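Local atomic coordinates of small ribosomal subunit protein bS6 (Thermotoga maritima, PDB entry 1VMB), a protein that probably binds 16S ribosomal RNA together with protein bS18 as a structural component of the small ribosomal subunit. Residues Tyr21-Ile26 / Trp106-Arg111. Numbering follows the deposited sequence.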
ATOM      1  N   TYR A  21       1.859   9.819   1.142  1.00 22.47           N
ATOM      2  CA  TYR A  21       0.851   8.892   0.618  1.00 22.33           C
ATOM      3  C   TYR A  21       0.582   7.720   1.497  1.00 22.95           C
ATOM      4  O   TYR A  21       1.426   7.351   2.303  1.00 23.41           O
ATOM      5  CB  TYR A  21       1.372   8.347  -0.714  1.00 22.93           C
ATOM      6  CG  TYR A  21       1.491   9.434  -1.743  1.00 23.08           C
ATOM      7  CD1 TYR A  21       2.676  10.190  -1.856  1.00 24.72           C
ATOM      8  CD2 TYR A  21       0.451   9.732  -2.589  1.00 24.89           C
ATOM      9  CE1 TYR A  21       2.799  11.208  -2.791  1.00 24.21           C
ATOM     10  CE2 TYR A  21       0.566  10.748  -3.508  1.00 26.49           C
ATOM     11  CZ  TYR A  21       1.733  11.491  -3.614  1.00 25.12           C
ATOM     12  OH  TYR A  21       1.822  12.532  -4.549  1.00 28.44           O
ATOM     13  N   GLU A  22      -0.649   7.200   1.404  1.00 21.03           N
ATOM     14  CA  GLU A  22      -0.965   5.855   1.911  1.00 22.39           C
ATOM     15  C   GLU A  22      -1.318   4.978   0.747  1.00 23.38           C
ATOM     16  O   GLU A  22      -1.970   5.407  -0.201  1.00 22.73           O
ATOM     17  CB  GLU A  22      -2.054   5.866   2.976  0.50 22.08           C
ATOM     18  CG  GLU A  22      -3.399   6.222   2.431  0.50 19.96           C
ATOM     19  CD  GLU A  22      -4.522   6.073   3.416  0.50 20.80           C
ATOM     20  OE1 GLU A  22      -4.357   6.307   4.647  0.50 19.25           O
ATOM     21  OE2 GLU A  22      -5.595   5.701   2.924  0.50 19.04           O
ATOM     22  N   SER A  23      -0.904   3.718   0.841  1.00 22.44           N
ATOM     23  CA  SER A  23      -1.370   2.703  -0.105  1.00 23.61           C
ATOM     24  C   SER A  23      -1.754   1.478   0.645  1.00 23.97           C
ATOM     25  O   SER A  23      -0.922   0.896   1.362  1.00 25.03           O
ATOM     26  CB  SER A  23      -0.285   2.343  -1.144  1.00 23.46           C
ATOM     27  OG  SER A  23      -0.852   1.577  -2.202  1.00 24.45           O
ATOM     28  N   MET A  24      -3.029   1.093   0.514  1.00 23.89           N
ATOM     29  CA  MET A  24      -3.579  -0.089   1.182  1.00 23.85           C
ATOM     30  C   MET A  24      -3.753  -1.108   0.098  1.00 23.83           C
ATOM     31  O   MET A  24      -4.330  -0.797  -0.972  1.00 24.02           O
ATOM     32  CB  MET A  24      -4.934   0.193   1.850  0.50 23.92           C
ATOM     33  CG  MET A  24      -5.507  -1.009   2.622  0.50 23.18           C
ATOM     34  SD  MET A  24      -7.204  -0.781   3.176  0.50 24.45           S
ATOM     35  CE  MET A  24      -8.003  -1.617   1.827  0.50 25.83           C
ATOM     36  N   PHE A  25      -3.286  -2.326   0.347  1.00 23.54           N
ATOM     37  CA  PHE A  25      -3.498  -3.407  -0.599  1.00 23.05           C
ATOM     38  C   PHE A  25      -3.943  -4.688   0.125  1.00 22.86           C
ATOM     39  O   PHE A  25      -3.519  -4.907   1.269  1.00 23.83           O
ATOM     40  CB  PHE A  25      -2.267  -3.650  -1.463  1.00 23.41           C
ATOM     41  CG  PHE A  25      -0.998  -3.964  -0.687  1.00 23.46           C
ATOM     42  CD1 PHE A  25      -0.199  -2.958  -0.118  1.00 22.88           C
ATOM     43  CD2 PHE A  25      -0.567  -5.258  -0.555  1.00 24.96           C
ATOM     44  CE1 PHE A  25       0.916  -3.279   0.556  1.00 23.11           C
ATOM     45  CE2 PHE A  25       0.567  -5.575   0.143  1.00 25.51           C
ATOM     46  CZ  PHE A  25       1.324  -4.580   0.699  1.00 24.64           C
ATOM     47  N   ILE A  26      -4.778  -5.513  -0.530  1.00 23.10           N
ATOM     48  CA  ILE A  26      -5.360  -6.697   0.101  1.00 24.01           C
ATOM     49  C   ILE A  26      -4.963  -7.914  -0.738  1.00 23.50           C
ATOM     50  O   ILE A  26      -5.211  -7.943  -1.918  1.00 22.30           O
ATOM     51  CB  ILE A  26      -6.914  -6.564   0.145  1.00 24.65           C
ATOM     52  CG1 ILE A  26      -7.301  -5.278   0.876  1.00 24.65           C
ATOM     53  CG2 ILE A  26      -7.569  -7.759   0.759  1.00 26.78           C
ATOM     54  CD1 ILE A  26      -8.760  -4.957   0.884  1.00 26.13           C
ATOM     55  N   TRP A 106      -6.655  -2.657  -4.188  1.00 24.30           N
ATOM     56  CA  TRP A 106      -5.707  -1.699  -3.605  1.00 23.35           C
ATOM     57  C   TRP A 106      -6.299  -0.303  -3.729  1.00 24.43           C
ATOM     58  O   TRP A 106      -7.228  -0.048  -4.515  1.00 25.14           O
ATOM     59  CB  TRP A 106      -4.347  -1.694  -4.323  1.00 23.89           C
ATOM     60  CG  TRP A 106      -4.360  -1.162  -5.704  1.00 22.98           C
ATOM     61  CD1 TRP A 106      -4.115   0.134  -6.118  1.00 23.82           C
ATOM     62  CD2 TRP A 106      -4.680  -1.895  -6.893  1.00 24.65           C
ATOM     63  NE1 TRP A 106      -4.246   0.213  -7.487  1.00 27.30           N
ATOM     64  CE2 TRP A 106      -4.509  -1.039  -7.985  1.00 23.74           C
ATOM     65  CE3 TRP A 106      -4.929  -3.260  -7.147  1.00 24.37           C
ATOM     66  CZ2 TRP A 106      -4.713  -1.472  -9.297  1.00 24.25           C
ATOM     67  CZ3 TRP A 106      -5.153  -3.659  -8.421  1.00 25.97           C
ATOM     68  CH2 TRP A 106      -5.020  -2.785  -9.481  1.00 25.46           C
ATOM     69  N   GLN A 107      -5.707   0.598  -2.992  1.00 23.49           N
ATOM     70  CA  GLN A 107      -6.078   1.999  -3.124  1.00 24.78           C
ATOM     71  C   GLN A 107      -4.924   2.846  -2.637  1.00 23.40           C
ATOM     72  O   GLN A 107      -4.335   2.563  -1.603  1.00 24.13           O
ATOM     73  CB  GLN A 107      -7.344   2.239  -2.336  1.00 26.18           C
ATOM     74  CG  GLN A 107      -7.245   1.703  -0.965  1.00 25.85           C
ATOM     75  CD  GLN A 107      -8.556   1.533  -0.316  1.00 30.54           C
ATOM     76  OE1 GLN A 107      -9.437   0.939  -0.915  1.00 29.23           O
ATOM     77  NE2 GLN A 107      -8.677   1.987   0.945  1.00 29.28           N
ATOM     78  N   THR A 108      -4.657   3.944  -3.341  1.00 24.27           N
ATOM     79  CA  THR A 108      -3.575   4.787  -2.994  1.00 23.27           C
ATOM     80  C   THR A 108      -4.013   6.237  -2.940  1.00 21.70           C
ATOM     81  O   THR A 108      -4.609   6.752  -3.902  1.00 23.47           O
ATOM     82  CB  THR A 108      -2.476   4.624  -4.039  1.00 22.43           C
ATOM     83  OG1 THR A 108      -2.013   3.240  -4.061  1.00 21.51           O
ATOM     84  CG2 THR A 108      -1.282   5.510  -3.670  1.00 25.42           C
ATOM     85  N   PHE A 109      -3.713   6.892  -1.834  1.00 21.79           N
ATOM     86  CA  PHE A 109      -4.193   8.248  -1.582  1.00 21.58           C
ATOM     87  C   PHE A 109      -3.110   9.160  -1.078  1.00 21.90           C
ATOM     88  O   PHE A 109      -2.371   8.811  -0.124  1.00 21.93           O
ATOM     89  CB  PHE A 109      -5.317   8.286  -0.523  1.00 21.77           C
ATOM     90  CG  PHE A 109      -6.518   7.421  -0.842  1.00 20.13           C
ATOM     91  CD1 PHE A 109      -7.493   7.880  -1.728  1.00 21.64           C
ATOM     92  CD2 PHE A 109      -6.728   6.227  -0.202  1.00 25.55           C
ATOM     93  CE1 PHE A 109      -8.638   7.093  -1.988  1.00 26.66           C
ATOM     94  CE2 PHE A 109      -7.873   5.448  -0.456  1.00 23.63           C
ATOM     95  CZ  PHE A 109      -8.777   5.882  -1.382  1.00 21.80           C
ATOM     96  N   ARG A 110      -3.120  10.372  -1.599  1.00 20.98           N
ATOM     97  CA  ARG A 110      -2.307  11.427  -0.987  1.00 20.06           C
ATOM     98  C   ARG A 110      -2.929  11.917   0.327  1.00 20.61           C
ATOM     99  O   ARG A 110      -4.128  12.231   0.405  1.00 20.10           O
ATOM    100  CB  ARG A 110      -2.084  12.595  -1.912  1.00 21.53           C
ATOM    101  CG  ARG A 110      -1.072  13.591  -1.362  1.00 20.92           C
ATOM    102  CD  ARG A 110      -0.644  14.557  -2.426  1.00 22.42           C
ATOM    103  NE  ARG A 110      -0.019  15.745  -1.871  1.00 21.99           N
ATOM    104  CZ  ARG A 110       0.129  16.860  -2.549  1.00 21.69           C
ATOM    105  NH1 ARG A 110      -0.299  16.966  -3.798  1.00 23.90           N
ATOM    106  NH2 ARG A 110       0.665  17.932  -1.959  1.00 23.44           N
ATOM    107  N   ARG A 111      -2.110  11.916   1.365  1.00 19.18           N
ATOM    108  CA  ARG A 111      -2.571  12.266   2.695  1.00 19.53           C
ATOM    109  C   ARG A 111      -2.312  13.737   2.983  1.00 19.28           C
ATOM    110  O   ARG A 111      -1.411  14.103   3.753  1.00 20.33           O
ATOM    111  CB  ARG A 111      -1.912  11.372   3.732  1.00 18.49           C
ATOM    112  CG  ARG A 111      -2.426   9.897   3.674  1.00 21.69           C
ATOM    113  CD  ARG A 111      -3.890   9.741   4.138  1.00 23.81           C
ATOM    114  NE  ARG A 111      -4.070  10.219   5.504  1.00 23.63           N
ATOM    115  CZ  ARG A 111      -4.001   9.472   6.618  1.00 26.50           C
ATOM    116  NH1 ARG A 111      -3.878   8.147   6.577  1.00 24.80           N
ATOM    117  NH2 ARG A 111      -4.155  10.055   7.793  1.00 25.84           N
TER
HETATM  118  O   HOH W   1      -7.030   3.419   2.752  1.00 24.39           O
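E22 and F109, then M24 and Q107, are the hydrogen-bonded pairs of two antiparallel strands, each joined by two backbone bonds; E22 N to F109 O measures 2.8 Å. Non-hydrogen-bonded pairs alternate with them, their CA-H groups leaning on carbonyl oxygens.

On the E22 face, bends at chi2 and chi3 fold CD and NE of R111, the N-cap residue of helix 112-122, back beside E22. R111 NH1 meets E22 OE1 at 2.7 Å, on the anti side of the carboxylate and 30° out of its plane. With the carboxylate and guanidinium planes 81° apart, one N-H makes the salt bridge rather than a flat two-bond pairing. An alanine in place of R111 would probably leave E22 OE1 without its charged mate. E22 OE2 takes a bond from a water that accepts one from Q107 NE2, while Q107 OE1 is bonded to R105 NE.

On the opposite face S23 OG and T108 OG1 share a 2.8 Å hydrogen bond, S23 OG also bonding Y97 of helix 91-98. R110 CG lies over one face of the Y21 ring, and R110 CB comes 3.6 Å from Y21 CE2, while the R110 guanidinium pairs with E115.

The pairing joins strand 19-27, inside the sheet, to strand 103-110, an outermost strand of the four-stranded antiparallel sheet (order 2-3-1-4) of the ferredoxin-like bS6 fold, with helices 33-51 and 91-98 packed on the F25 face.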